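Local structure of KLLA0E08119p (Kluyveromyces lactis, 3VA7) at residues H236-M241 and G253-S258; G300-I305 and F313-V318; P650-P655 and F803-L808. The protein probably catalyses the ATP- and biotin-dependent carboxylation of urea to urea-1-carboxylate, this chain being the carboxylase portion of a longer enzyme that probably also hydrolyses allophanate. One frame throughout, in Å; residues are numbered along the deposited sequence.

Contact 1 of 3, residues H236-M241 and G253-S258; sequences HVEIQM and GERDCS
The guanidinium group of Arg255 is met at its edge, close to its plane, by two acceptors of the adjacent strand, Glu238 OE2 and Gln240 OE1. Arg255 NE reaches the anti lone pair of Glu238 OE2 at 3.1 Å; with the carboxylate and guanidinium planes 86° apart, this single oxygen takes the salt-bridge bond from NE and a weak one from NH2. At the other end, Arg255 NH1 and NH2 both grip Gln240 OE1, at 2.9 and 3.1 Å; NH1 lies on a lone pair in the carbonyl plane, whereas NH2 comes from above it. These bonds, with a further one from NH1 to Thr329, fix the rotation of the group. His236 also uses an edge: its NE2 bonds in the ring plane to Glu238 OE1 at 3.1 Å, while Cys257 CB approaches obliquely, 3.4 Å from His236 CD2. Glu238 can serve both partners because its CG lies between the backbone N and the carbonyl carbon (chi1 67°) and the chain runs straight on from there. On the opposite face of the sheet, Val237 CG1 lies beside Glu254 CG, and Ile239 CD1 meets Glu254 CB at 3.6 Å; the Glu254 carboxylate turns off to Arg280. Antiparallel backbone bonds join Glu238 to Arg255 and Cys257 N to His236 O. This hairpin belongs to the ATP-binding part of the biotin carboxylase region: strand 299-307 flanks 235-244, strand 264-270 flanks 249-261, and helix 277-293 packs against Val237 and Ile239.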
ATOM      1  N   HIS A 236      13.556  38.458 -12.818  1.00 52.45           N
ATOM      2  CA  HIS A 236      12.110  38.720 -12.711  1.00 50.93           C
ATOM      3  C   HIS A 236      11.857  39.300 -11.316  1.00 49.40           C
ATOM      4  O   HIS A 236      11.873  38.562 -10.315  1.00 49.76           O
ATOM      5  CB  HIS A 236      11.366  37.416 -12.947  1.00 51.15           C
ATOM      6  CG  HIS A 236       9.881  37.494 -12.799  1.00 53.95           C
ATOM      7  ND1 HIS A 236       9.023  37.136 -13.823  1.00 57.65           N
ATOM      8  CD2 HIS A 236       9.093  37.794 -11.731  1.00 55.23           C
ATOM      9  CE1 HIS A 236       7.771  37.249 -13.403  1.00 57.60           C
ATOM     10  NE2 HIS A 236       7.786  37.644 -12.137  1.00 56.85           N
ATOM     11  N   VAL A 237      11.701  40.623 -11.230  1.00 46.28           N
ATOM     12  CA  VAL A 237      11.491  41.245  -9.942  1.00 43.81           C
ATOM     13  C   VAL A 237      10.092  41.785  -9.993  1.00 43.09           C
ATOM     14  O   VAL A 237       9.736  42.484 -10.941  1.00 44.22           O
ATOM     15  CB  VAL A 237      12.476  42.350  -9.652  1.00 43.39           C
ATOM     16  CG1 VAL A 237      12.252  42.878  -8.260  1.00 42.35           C
ATOM     17  CG2 VAL A 237      13.911  41.839  -9.786  1.00 44.10           C
ATOM     18  N   GLU A 238       9.260  41.427  -9.024  1.00 40.75           N
ATOM     19  CA  GLU A 238       7.900  41.886  -9.069  1.00 39.07           C
ATOM     20  C   GLU A 238       7.600  42.645  -7.794  1.00 38.53           C
ATOM     21  O   GLU A 238       8.260  42.440  -6.749  1.00 38.59           O
ATOM     22  CB  GLU A 238       6.957  40.713  -9.304  1.00 39.36           C
ATOM     23  CG  GLU A 238       6.888  39.710  -8.126  1.00 40.19           C
ATOM     24  CD  GLU A 238       6.220  38.400  -8.495  1.00 41.45           C
ATOM     25  OE1 GLU A 238       6.004  38.104  -9.704  1.00 41.92           O
ATOM     26  OE2 GLU A 238       5.912  37.649  -7.551  1.00 42.54           O
ATOM     27  N   ILE A 239       6.624  43.541  -7.879  1.00 37.23           N
ATOM     28  CA  ILE A 239       6.217  44.309  -6.732  1.00 36.48           C
ATOM     29  C   ILE A 239       4.830  43.888  -6.325  1.00 36.55           C
ATOM     30  O   ILE A 239       3.928  43.809  -7.140  1.00 37.34           O
ATOM     31  CB  ILE A 239       6.267  45.828  -7.000  1.00 36.49           C
ATOM     32  CG1 ILE A 239       7.697  46.297  -7.294  1.00 34.43           C
ATOM     33  CG2 ILE A 239       5.704  46.629  -5.770  1.00 36.93           C
ATOM     34  CD1 ILE A 239       8.469  46.655  -6.025  1.00 34.59           C
ATOM     35  N   GLN A 240       4.660  43.591  -5.055  1.00 36.45           N
ATOM     36  CA  GLN A 240       3.339  43.285  -4.530  1.00 36.33           C
ATOM     37  C   GLN A 240       2.708  44.590  -4.117  1.00 36.62           C
ATOM     38  O   GLN A 240       3.256  45.316  -3.267  1.00 36.75           O
ATOM     39  CB  GLN A 240       3.448  42.382  -3.305  1.00 36.12           C
ATOM     40  CG  GLN A 240       2.171  42.238  -2.543  1.00 35.70           C
ATOM     41  CD  GLN A 240       1.184  41.344  -3.258  1.00 36.41           C
ATOM     42  OE1 GLN A 240       1.443  40.156  -3.483  1.00 36.15           O
ATOM     43  NE2 GLN A 240       0.067  41.914  -3.655  1.00 33.21           N
ATOM     44  N   MET A 241       1.547  44.887  -4.689  1.00 37.01           N
ATOM     45  CA  MET A 241       0.908  46.141  -4.405  1.00 37.71           C
ATOM     46  C   MET A 241      -0.504  45.932  -3.883  1.00 37.43           C
ATOM     47  O   MET A 241      -1.164  44.930  -4.182  1.00 38.66           O
ATOM     48  CB  MET A 241       1.015  47.049  -5.643  1.00 38.65           C
ATOM     49  CG  MET A 241      -0.108  48.023  -5.892  1.00 42.38           C
ATOM     50  SD  MET A 241      -1.077  47.478  -7.307  1.00 53.11           S
ATOM     51  CE  MET A 241      -2.671  47.705  -6.523  1.00 47.81           C
ATOM     52  N   GLY A 253       6.266  45.304  -1.092  1.00 35.49           N
ATOM     53  CA  GLY A 253       7.616  44.789  -1.202  1.00 35.13           C
ATOM     54  C   GLY A 253       7.857  44.175  -2.576  1.00 36.37           C
ATOM     55  O   GLY A 253       6.954  44.153  -3.444  1.00 35.66           O
ATOM     56  N   GLU A 254       9.075  43.683  -2.801  1.00 36.95           N
ATOM     57  CA  GLU A 254       9.402  43.052  -4.072  1.00 38.77           C
ATOM     58  C   GLU A 254       9.894  41.636  -3.863  1.00 38.83           C
ATOM     59  O   GLU A 254      10.456  41.285  -2.807  1.00 38.53           O
ATOM     60  CB  GLU A 254      10.461  43.851  -4.858  1.00 39.91           C
ATOM     61  CG  GLU A 254      11.902  43.513  -4.515  1.00 42.23           C
ATOM     62  CD  GLU A 254      12.303  44.004  -3.134  1.00 49.03           C
ATOM     63  OE1 GLU A 254      11.474  44.654  -2.430  1.00 51.01           O
ATOM     64  OE2 GLU A 254      13.468  43.754  -2.754  1.00 52.26           O
ATOM     65  N   ARG A 255       9.691  40.831  -4.889  1.00 37.81           N
ATOM     66  CA  ARG A 255      10.052  39.446  -4.825  1.00 37.03           C
ATOM     67  C   ARG A 255      10.796  39.204  -6.098  1.00 37.69           C
ATOM     68  O   ARG A 255      10.464  39.773  -7.136  1.00 37.07           O
ATOM     69  CB  ARG A 255       8.809  38.548  -4.769  1.00 35.66           C
ATOM     70  CG  ARG A 255       7.924  38.835  -3.585  1.00 35.07           C
ATOM     71  CD  ARG A 255       6.688  37.945  -3.518  1.00 34.91           C
ATOM     72  NE  ARG A 255       5.690  38.208  -4.549  1.00 31.65           N
ATOM     73  CZ  ARG A 255       4.479  38.717  -4.321  1.00 35.25           C
ATOM     74  NH1 ARG A 255       4.072  39.027  -3.077  1.00 34.63           N
ATOM     75  NH2 ARG A 255       3.648  38.906  -5.347  1.00 34.48           N
ATOM     76  N   ASP A 256      11.808  38.347  -6.006  1.00 38.88           N
ATOM     77  CA  ASP A 256      12.497  37.822  -7.151  1.00 39.64           C
ATOM     78  C   ASP A 256      11.962  36.412  -7.483  1.00 39.99           C
ATOM     79  O   ASP A 256      11.895  35.539  -6.630  1.00 39.82           O
ATOM     80  CB  ASP A 256      13.956  37.788  -6.805  1.00 40.46           C
ATOM     81  CG  ASP A 256      14.802  37.404  -7.942  1.00 43.77           C
ATOM     82  OD1 ASP A 256      14.657  36.278  -8.499  1.00 45.89           O
ATOM     83  OD2 ASP A 256      15.642  38.252  -8.272  1.00 50.36           O
ATOM     84  N   CYS A 257      11.607  36.201  -8.747  1.00 40.47           N
ATOM     85  CA  CYS A 257      10.956  34.998  -9.202  1.00 40.50           C
ATOM     86  C   CYS A 257      11.667  34.505 -10.431  1.00 40.64           C
ATOM     87  O   CYS A 257      11.086  33.865 -11.318  1.00 40.95           O
ATOM     88  CB  CYS A 257       9.483  35.281  -9.492  1.00 40.94           C
ATOM     89  SG  CYS A 257       8.513  35.844  -8.019  1.00 44.40           S
ATOM     90  N   SER A 258      12.961  34.775 -10.461  1.00 41.30           N
ATOM     91  CA  SER A 258      13.831  34.346 -11.561  1.00 41.37           C
ATOM     92  C   SER A 258      13.931  32.823 -11.757  1.00 42.44           C
ATOM     93  O   SER A 258      14.073  32.377 -12.893  1.00 42.76           O
ATOM     94  CB  SER A 258      15.217  34.963 -11.388  1.00 41.14           C
ATOM     95  OG  SER A 258      15.132  36.281 -10.851  1.00 38.24           O
TER

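Contact 2 of 3, residues G300-I305 and F313-V318; sequences GTVEFI and FYFLEV
Phe304 and Phe313 form the tight end of this contact, an edge-to-face pair in which the edge of Phe313 meets the face of Phe304. Phe313 CD2 stands off-centre over that face, 3.6 Å from Phe304 CD1, and the ring planes are 76° apart. Phe313 reaches it with CG between the backbone N and the carbonyl carbon (chi1 65°), while the edge of the Phe304 ring abuts the backbone of Tyr314 and Phe315. Val302 extends this buried, apolar side, its CG1 lying 4.3 Å from Phe315 CD1 and its CG2 near Val318 CG2. The other side is looser: Leu316 and Glu317 form its solvent-exposed part, whereas Glu303 itself is buried. There the Ile305 and Leu316 side chains cross at about a right angle, with Ile305 CD1 3.7 Å from Leu316 CD1, and the carboxylates of Glu303 and Glu317 lie side by side, their planes nearly perpendicular and OE1 of Glu303 3.0 Å from OE1 of Glu317. Such close like charges on paired strands are consistent with the metal-nucleotide site of ATP-grasp enzymes. An alanine at Glu303 would remove one of the two acids and is likely to weaken any metal site they form and to open a gap beside Leu316 CD2. A classic beta bulge shifts the register here: Glu303 O accepts from Leu316 N at 2.9 Å and only weakly from Glu317 N, whereas Glu303 N bonds to Glu317 O at 2.8 Å. Strand 235-244 flanks 299-307 on its other edge, and helix 277-293 covers Val302, Phe304 and Phe313.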
ATOM      1  N   GLY A 300      -2.606  43.298  -6.313  1.00 34.05           N
ATOM      2  CA  GLY A 300      -2.110  43.038  -7.628  1.00 34.95           C
ATOM      3  C   GLY A 300      -0.602  43.069  -7.611  1.00 36.09           C
ATOM      4  O   GLY A 300      -0.001  43.650  -6.689  1.00 35.87           O
ATOM      5  N   THR A 301      -0.009  42.480  -8.653  1.00 36.49           N
ATOM      6  CA  THR A 301       1.432  42.455  -8.799  1.00 37.76           C
ATOM      7  C   THR A 301       1.906  43.043 -10.104  1.00 39.09           C
ATOM      8  O   THR A 301       1.400  42.723 -11.206  1.00 38.79           O
ATOM      9  CB  THR A 301       1.988  41.007  -8.695  1.00 38.54           C
ATOM     10  OG1 THR A 301       1.567  40.426  -7.440  1.00 36.63           O
ATOM     11  CG2 THR A 301       3.536  40.988  -8.833  1.00 35.26           C
ATOM     12  N   VAL A 302       2.914  43.890  -9.966  1.00 39.97           N
ATOM     13  CA  VAL A 302       3.513  44.484 -11.103  1.00 41.10           C
ATOM     14  C   VAL A 302       4.816  43.768 -11.309  1.00 42.34           C
ATOM     15  O   VAL A 302       5.724  43.909 -10.503  1.00 42.13           O
ATOM     16  CB  VAL A 302       3.762  45.977 -10.879  1.00 41.49           C
ATOM     17  CG1 VAL A 302       4.206  46.608 -12.190  1.00 40.82           C
ATOM     18  CG2 VAL A 302       2.490  46.681 -10.340  1.00 40.13           C
ATOM     19  N   GLU A 303       4.893  42.990 -12.378  1.00 43.91           N
ATOM     20  CA  GLU A 303       6.128  42.317 -12.732  1.00 46.70           C
ATOM     21  C   GLU A 303       7.020  43.190 -13.633  1.00 48.40           C
ATOM     22  O   GLU A 303       6.554  43.857 -14.575  1.00 48.73           O
ATOM     23  CB  GLU A 303       5.856  40.974 -13.439  1.00 47.14           C
ATOM     24  CG  GLU A 303       4.695  40.160 -12.891  1.00 46.12           C
ATOM     25  CD  GLU A 303       4.759  38.692 -13.275  1.00 46.97           C
ATOM     26  OE1 GLU A 303       5.050  38.384 -14.458  1.00 50.63           O
ATOM     27  OE2 GLU A 303       4.521  37.830 -12.390  1.00 47.46           O
ATOM     28  N   PHE A 304       8.310  43.147 -13.339  1.00 50.10           N
ATOM     29  CA  PHE A 304       9.331  43.779 -14.150  1.00 51.87           C
ATOM     30  C   PHE A 304      10.434  42.774 -14.559  1.00 53.89           C
ATOM     31  O   PHE A 304      10.702  41.802 -13.854  1.00 53.77           O
ATOM     32  CB  PHE A 304      10.009  44.862 -13.341  1.00 51.40           C
ATOM     33  CG  PHE A 304       9.088  45.882 -12.785  1.00 51.26           C
ATOM     34  CD1 PHE A 304       8.521  46.870 -13.618  1.00 51.68           C
ATOM     35  CD2 PHE A 304       8.832  45.915 -11.418  1.00 49.98           C
ATOM     36  CE1 PHE A 304       7.692  47.862 -13.096  1.00 49.35           C
ATOM     37  CE2 PHE A 304       7.991  46.898 -10.872  1.00 49.50           C
ATOM     38  CZ  PHE A 304       7.423  47.875 -11.711  1.00 50.33           C
ATOM     39  N   ILE A 305      11.056  43.033 -15.708  1.00 56.74           N
ATOM     40  CA  ILE A 305      12.332  42.457 -16.112  1.00 58.79           C
ATOM     41  C   ILE A 305      13.417  43.339 -15.512  1.00 60.45           C
ATOM     42  O   ILE A 305      13.242  44.570 -15.440  1.00 60.62           O
ATOM     43  CB  ILE A 305      12.434  42.498 -17.625  1.00 58.85           C
ATOM     44  CG1 ILE A 305      11.106  41.978 -18.218  1.00 59.80           C
ATOM     45  CG2 ILE A 305      13.656  41.710 -18.102  1.00 59.77           C
ATOM     46  CD1 ILE A 305      11.065  41.710 -19.735  1.00 59.26           C
ATOM     47  N   PHE A 313      15.240  48.324 -14.924  1.00 73.64           N
ATOM     48  CA  PHE A 313      14.036  47.446 -14.928  1.00 71.91           C
ATOM     49  C   PHE A 313      12.990  47.855 -15.942  1.00 70.93           C
ATOM     50  O   PHE A 313      12.887  49.021 -16.267  1.00 71.22           O
ATOM     51  CB  PHE A 313      13.383  47.400 -13.559  1.00 71.58           C
ATOM     52  CG  PHE A 313      12.816  48.719 -13.108  1.00 71.05           C
ATOM     53  CD1 PHE A 313      13.637  49.681 -12.505  1.00 69.49           C
ATOM     54  CD2 PHE A 313      11.448  48.995 -13.247  1.00 69.96           C
ATOM     55  CE1 PHE A 313      13.114  50.899 -12.067  1.00 67.97           C
ATOM     56  CE2 PHE A 313      10.913  50.218 -12.806  1.00 67.67           C
ATOM     57  CZ  PHE A 313      11.750  51.169 -12.212  1.00 67.58           C
ATOM     58  N   TYR A 314      12.200  46.909 -16.436  1.00 69.63           N
ATOM     59  CA  TYR A 314      11.216  47.236 -17.469  1.00 68.36           C
ATOM     60  C   TYR A 314       9.880  46.508 -17.274  1.00 66.52           C
ATOM     61  O   TYR A 314       9.849  45.292 -17.080  1.00 66.09           O
ATOM     62  CB  TYR A 314      11.773  46.962 -18.880  1.00 69.21           C
ATOM     63  CG  TYR A 314      13.252  47.274 -19.052  1.00 72.78           C
ATOM     64  CD1 TYR A 314      14.168  46.252 -19.342  1.00 76.50           C
ATOM     65  CD2 TYR A 314      13.736  48.583 -18.915  1.00 75.47           C
ATOM     66  CE1 TYR A 314      15.534  46.514 -19.492  1.00 78.92           C
ATOM     67  CE2 TYR A 314      15.091  48.867 -19.047  1.00 78.96           C
ATOM     68  CZ  TYR A 314      15.995  47.829 -19.343  1.00 81.08           C
ATOM     69  OH  TYR A 314      17.353  48.104 -19.483  1.00 82.65           O
ATOM     70  N   PHE A 315       8.780  47.264 -17.340  1.00 64.45           N
ATOM     71  CA  PHE A 315       7.428  46.713 -17.242  1.00 61.49           C
ATOM     72  C   PHE A 315       7.308  45.423 -18.022  1.00 60.33           C
ATOM     73  O   PHE A 315       7.794  45.329 -19.141  1.00 60.65           O
ATOM     74  CB  PHE A 315       6.395  47.707 -17.746  1.00 60.96           C
ATOM     75  CG  PHE A 315       4.968  47.206 -17.663  1.00 58.73           C
ATOM     76  CD1 PHE A 315       4.308  47.129 -16.440  1.00 55.56           C
ATOM     77  CD2 PHE A 315       4.282  46.825 -18.813  1.00 56.48           C
ATOM     78  CE1 PHE A 315       2.995  46.667 -16.372  1.00 55.35           C
ATOM     79  CE2 PHE A 315       2.953  46.372 -18.760  1.00 54.94           C
ATOM     80  CZ  PHE A 315       2.311  46.296 -17.539  1.00 54.97           C
ATOM     81  N   LEU A 316       6.685  44.425 -17.404  1.00 58.42           N
ATOM     82  CA  LEU A 316       6.405  43.181 -18.057  1.00 56.68           C
ATOM     83  C   LEU A 316       4.882  42.992 -18.089  1.00 55.21           C
ATOM     84  O   LEU A 316       4.314  42.881 -19.163  1.00 54.43           O
ATOM     85  CB  LEU A 316       7.162  42.053 -17.360  1.00 57.14           C
ATOM     86  CG  LEU A 316       7.053  40.589 -17.822  1.00 59.65           C
ATOM     87  CD1 LEU A 316       7.682  40.301 -19.179  1.00 59.86           C
ATOM     88  CD2 LEU A 316       7.639  39.610 -16.734  1.00 63.22           C
ATOM     89  N   GLU A 317       4.216  43.023 -16.926  1.00 53.71           N
ATOM     90  CA  GLU A 317       2.733  42.813 -16.828  1.00 51.86           C
ATOM     91  C   GLU A 317       2.227  43.042 -15.420  1.00 49.89           C
ATOM     92  O   GLU A 317       3.003  43.029 -14.466  1.00 50.01           O
ATOM     93  CB  GLU A 317       2.282  41.413 -17.294  1.00 51.81           C
ATOM     94  CG  GLU A 317       2.890  40.259 -16.516  1.00 54.40           C
ATOM     95  CD  GLU A 317       2.523  38.844 -17.023  1.00 57.99           C
ATOM     96  OE1 GLU A 317       3.428  37.956 -16.963  1.00 59.14           O
ATOM     97  OE2 GLU A 317       1.355  38.615 -17.440  1.00 55.77           O
ATOM     98  N   VAL A 318       0.929  43.271 -15.297  1.00 47.65           N
ATOM     99  CA  VAL A 318       0.289  43.260 -13.996  1.00 45.57           C
ATOM    100  C   VAL A 318      -0.532  41.985 -13.885  1.00 44.84           C
ATOM    101  O   VAL A 318      -1.288  41.677 -14.795  1.00 44.35           O
ATOM    102  CB  VAL A 318      -0.615  44.474 -13.775  1.00 45.39           C
ATOM    103  CG1 VAL A 318      -1.205  44.444 -12.360  1.00 44.51           C
ATOM    104  CG2 VAL A 318       0.183  45.740 -13.940  1.00 44.10           C
TER

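Contact 3 of 3, residues P650-P655 and F803-L808; sequences PKSLLP and FEEGSL
Ser652 turns its hydroxyl between its own backbone N and carbonyl carbon (chi1 55°), while Glu805 bends back at chi2 (-89°), and together these torsions bring a hydroxyl and a carboxylate against one another. Ser652 OG donates to Glu805 OE1 at 3.1 Å, arriving on the anti side and somewhat out of the carboxylate plane. The same hydroxyl accepts from Gly806 N at 2.7 Å, so one atom ties down both the backbone and an acidic side chain of the type II turn Glu804-Ser807. A water extends this polar edge, accepting from Lys651 N and donating to Glu805 OE2. Beneath it lies an apolar layer. Pro650 CD sits over the centre of the Phe803 ring, 3.7 Å from its centroid, in a CH-pi contact, and Leu653 drives in beside it with CD1 3.8 Å from Phe803 CD1. The other branch, Leu653 CD2, comes up under the turn, 3.3 Å from Glu804 O. Farther along, Leu808 CD2 rests against backbone carbonyls, 3.4 Å from Leu654 O. Phe803, with positive phi, leads from the end of helix 786-802 into the turn, which packs against a loop of the carboxyltransferase region. Leu808 and Leu653 lean on that helix at Ser799, while helix 511-520 touches both segments: Tyr512 packs against Pro655 and Leu808, its OH bonds to Leu653 O, and Arg519 lies against Phe803.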
ATOM      1  N   PRO A 650      32.878 -16.235  -1.248  1.00 40.38           N
ATOM      2  CA  PRO A 650      33.628 -17.498  -1.301  1.00 40.53           C
ATOM      3  C   PRO A 650      32.735 -18.506  -1.944  1.00 40.88           C
ATOM      4  O   PRO A 650      31.550 -18.453  -1.705  1.00 41.69           O
ATOM      5  CB  PRO A 650      33.812 -17.848   0.173  1.00 40.33           C
ATOM      6  CG  PRO A 650      33.857 -16.521   0.826  1.00 41.10           C
ATOM      7  CD  PRO A 650      32.783 -15.721   0.121  1.00 40.11           C
ATOM      8  N   LYS A 651      33.257 -19.414  -2.757  1.00 42.03           N
ATOM      9  CA  LYS A 651      32.368 -20.304  -3.526  1.00 43.00           C
ATOM     10  C   LYS A 651      31.837 -21.473  -2.726  1.00 41.90           C
ATOM     11  O   LYS A 651      30.863 -22.085  -3.130  1.00 42.86           O
ATOM     12  CB  LYS A 651      33.060 -20.817  -4.785  1.00 44.04           C
ATOM     13  CG  LYS A 651      34.157 -19.862  -5.268  1.00 49.73           C
ATOM     14  CD  LYS A 651      34.004 -19.476  -6.765  1.00 58.03           C
ATOM     15  CE  LYS A 651      35.047 -18.373  -7.151  1.00 62.53           C
ATOM     16  NZ  LYS A 651      34.994 -17.947  -8.604  1.00 63.63           N
ATOM     17  N   SER A 652      32.489 -21.828  -1.626  1.00 40.64           N
ATOM     18  CA  SER A 652      31.971 -22.915  -0.798  1.00 40.09           C
ATOM     19  C   SER A 652      30.680 -22.485  -0.051  1.00 40.52           C
ATOM     20  O   SER A 652      29.870 -23.326   0.356  1.00 39.72           O
ATOM     21  CB  SER A 652      33.030 -23.419   0.186  1.00 40.02           C
ATOM     22  OG  SER A 652      33.559 -22.375   0.995  1.00 37.94           O
ATOM     23  N   LEU A 653      30.522 -21.169   0.110  1.00 40.26           N
ATOM     24  CA  LEU A 653      29.341 -20.565   0.705  1.00 40.41           C
ATOM     25  C   LEU A 653      28.136 -20.408  -0.254  1.00 40.95           C
ATOM     26  O   LEU A 653      27.027 -20.047   0.198  1.00 40.67           O
ATOM     27  CB  LEU A 653      29.691 -19.191   1.290  1.00 40.10           C
ATOM     28  CG  LEU A 653      30.834 -19.108   2.297  1.00 39.42           C
ATOM     29  CD1 LEU A 653      30.797 -17.760   3.035  1.00 33.64           C
ATOM     30  CD2 LEU A 653      30.828 -20.320   3.274  1.00 38.47           C
ATOM     31  N   LEU A 654      28.335 -20.646  -1.559  1.00 40.69           N
ATOM     32  CA  LEU A 654      27.196 -20.583  -2.479  1.00 40.58           C
ATOM     33  C   LEU A 654      26.255 -21.759  -2.239  1.00 40.18           C
ATOM     34  O   LEU A 654      26.717 -22.851  -1.914  1.00 40.49           O
ATOM     35  CB  LEU A 654      27.619 -20.542  -3.943  1.00 40.01           C
ATOM     36  CG  LEU A 654      28.527 -19.372  -4.320  1.00 41.13           C
ATOM     37  CD1 LEU A 654      28.913 -19.516  -5.808  1.00 38.23           C
ATOM     38  CD2 LEU A 654      27.920 -17.977  -3.980  1.00 39.09           C
ATOM     39  N   PRO A 655      24.937 -21.523  -2.356  1.00 39.47           N
ATOM     40  CA  PRO A 655      23.980 -22.601  -2.213  1.00 39.66           C
ATOM     41  C   PRO A 655      23.976 -23.484  -3.455  1.00 39.44           C
ATOM     42  O   PRO A 655      24.270 -23.000  -4.552  1.00 40.03           O
ATOM     43  CB  PRO A 655      22.639 -21.863  -2.092  1.00 39.69           C
ATOM     44  CG  PRO A 655      22.872 -20.542  -2.719  1.00 38.46           C
ATOM     45  CD  PRO A 655      24.274 -20.209  -2.370  1.00 38.90           C
ATOM     46  N   PHE A 803      31.898 -14.892   6.463  1.00 43.99           N
ATOM     47  CA  PHE A 803      32.102 -14.895   5.013  1.00 44.54           C
ATOM     48  C   PHE A 803      33.419 -15.602   4.676  1.00 44.63           C
ATOM     49  O   PHE A 803      34.300 -15.018   4.053  1.00 44.45           O
ATOM     50  CB  PHE A 803      32.071 -13.446   4.467  1.00 44.55           C
ATOM     51  CG  PHE A 803      31.413 -13.294   3.092  1.00 43.92           C
ATOM     52  CD1 PHE A 803      30.257 -14.004   2.758  1.00 40.05           C
ATOM     53  CD2 PHE A 803      31.939 -12.379   2.148  1.00 44.15           C
ATOM     54  CE1 PHE A 803      29.633 -13.820   1.499  1.00 41.01           C
ATOM     55  CE2 PHE A 803      31.322 -12.192   0.871  1.00 42.47           C
ATOM     56  CZ  PHE A 803      30.182 -12.900   0.548  1.00 40.87           C
ATOM     57  N   GLU A 804      33.514 -16.865   5.089  1.00 44.83           N
ATOM     58  CA  GLU A 804      34.766 -17.631   5.141  1.00 45.86           C
ATOM     59  C   GLU A 804      34.542 -19.054   4.568  1.00 45.93           C
ATOM     60  O   GLU A 804      33.586 -19.728   4.961  1.00 46.63           O
ATOM     61  CB  GLU A 804      35.304 -17.639   6.606  1.00 45.28           C
ATOM     62  CG  GLU A 804      35.962 -16.283   6.985  1.00 48.55           C
ATOM     63  CD  GLU A 804      36.493 -16.109   8.454  1.00 55.45           C
ATOM     64  OE1 GLU A 804      36.453 -17.057   9.296  1.00 55.98           O
ATOM     65  OE2 GLU A 804      36.979 -14.973   8.760  1.00 57.00           O
ATOM     66  N   GLU A 805      35.388 -19.502   3.636  1.00 45.56           N
ATOM     67  CA  GLU A 805      35.232 -20.831   2.989  1.00 45.55           C
ATOM     68  C   GLU A 805      34.903 -21.968   3.985  1.00 45.44           C
ATOM     69  O   GLU A 805      35.529 -22.076   5.035  1.00 45.24           O
ATOM     70  CB  GLU A 805      36.505 -21.252   2.209  1.00 45.52           C
ATOM     71  CG  GLU A 805      37.180 -20.191   1.359  1.00 48.21           C
ATOM     72  CD  GLU A 805      36.638 -20.101  -0.126  1.00 52.89           C
ATOM     73  OE1 GLU A 805      35.896 -21.043  -0.587  1.00 52.54           O
ATOM     74  OE2 GLU A 805      36.977 -19.078  -0.818  1.00 50.07           O
ATOM     75  N   GLY A 806      33.951 -22.833   3.631  1.00 45.92           N
ATOM     76  CA  GLY A 806      33.712 -24.071   4.376  1.00 45.93           C
ATOM     77  C   GLY A 806      32.659 -24.031   5.483  1.00 46.21           C
ATOM     78  O   GLY A 806      32.355 -25.080   6.083  1.00 45.62           O
ATOM     79  N   SER A 807      32.082 -22.852   5.761  1.00 45.86           N
ATOM     80  CA  SER A 807      31.146 -22.752   6.903  1.00 46.47           C
ATOM     81  C   SER A 807      29.651 -23.061   6.632  1.00 46.10           C
ATOM     82  O   SER A 807      28.869 -23.111   7.558  1.00 46.66           O
ATOM     83  CB  SER A 807      31.349 -21.463   7.722  1.00 46.39           C
ATOM     84  OG  SER A 807      31.151 -20.295   6.945  1.00 48.68           O
ATOM     85  N   LEU A 808      29.291 -23.361   5.391  1.00 45.79           N
ATOM     86  CA  LEU A 808      27.914 -23.656   5.032  1.00 45.55           C
ATOM     87  C   LEU A 808      27.643 -25.139   5.046  1.00 46.08           C
ATOM     88  O   LEU A 808      28.290 -25.898   4.336  1.00 46.67           O
ATOM     89  CB  LEU A 808      27.561 -23.100   3.628  1.00 45.47           C
ATOM     90  CG  LEU A 808      26.190 -23.463   2.982  1.00 44.93           C
ATOM     91  CD1 LEU A 808      25.037 -22.653   3.623  1.00 41.40           C
ATOM     92  CD2 LEU A 808      26.153 -23.357   1.447  1.00 39.03           C
TER
HETATM   93  O   HOH W   1      36.330 -18.917  -3.281  1.00 33.31           O

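How the contacts relate
From the N terminus, contact 1 closes first, pairing 236-241 with 253-258 across 11 intervening residues; contact 2 then closes a second hairpin, 300-305 with 313-318, across seven. Contact 3 comes last and joins loops separated by 147 residues, 650-655 and 803-808. The three follow one another in series; none encloses or crosses another. Contacts 1 and 2 nevertheless share one sheet, because strands 235-244 and 299-307 are neighbours, joined by probable hydrogen bonds from Ile239 N to Val302 O and from Met241 N to Gly300 O. Contact 3 lies in the carboxyltransferase portion, its centre about 66 Å from that of contact 1 and 71 Å from that of contact 2.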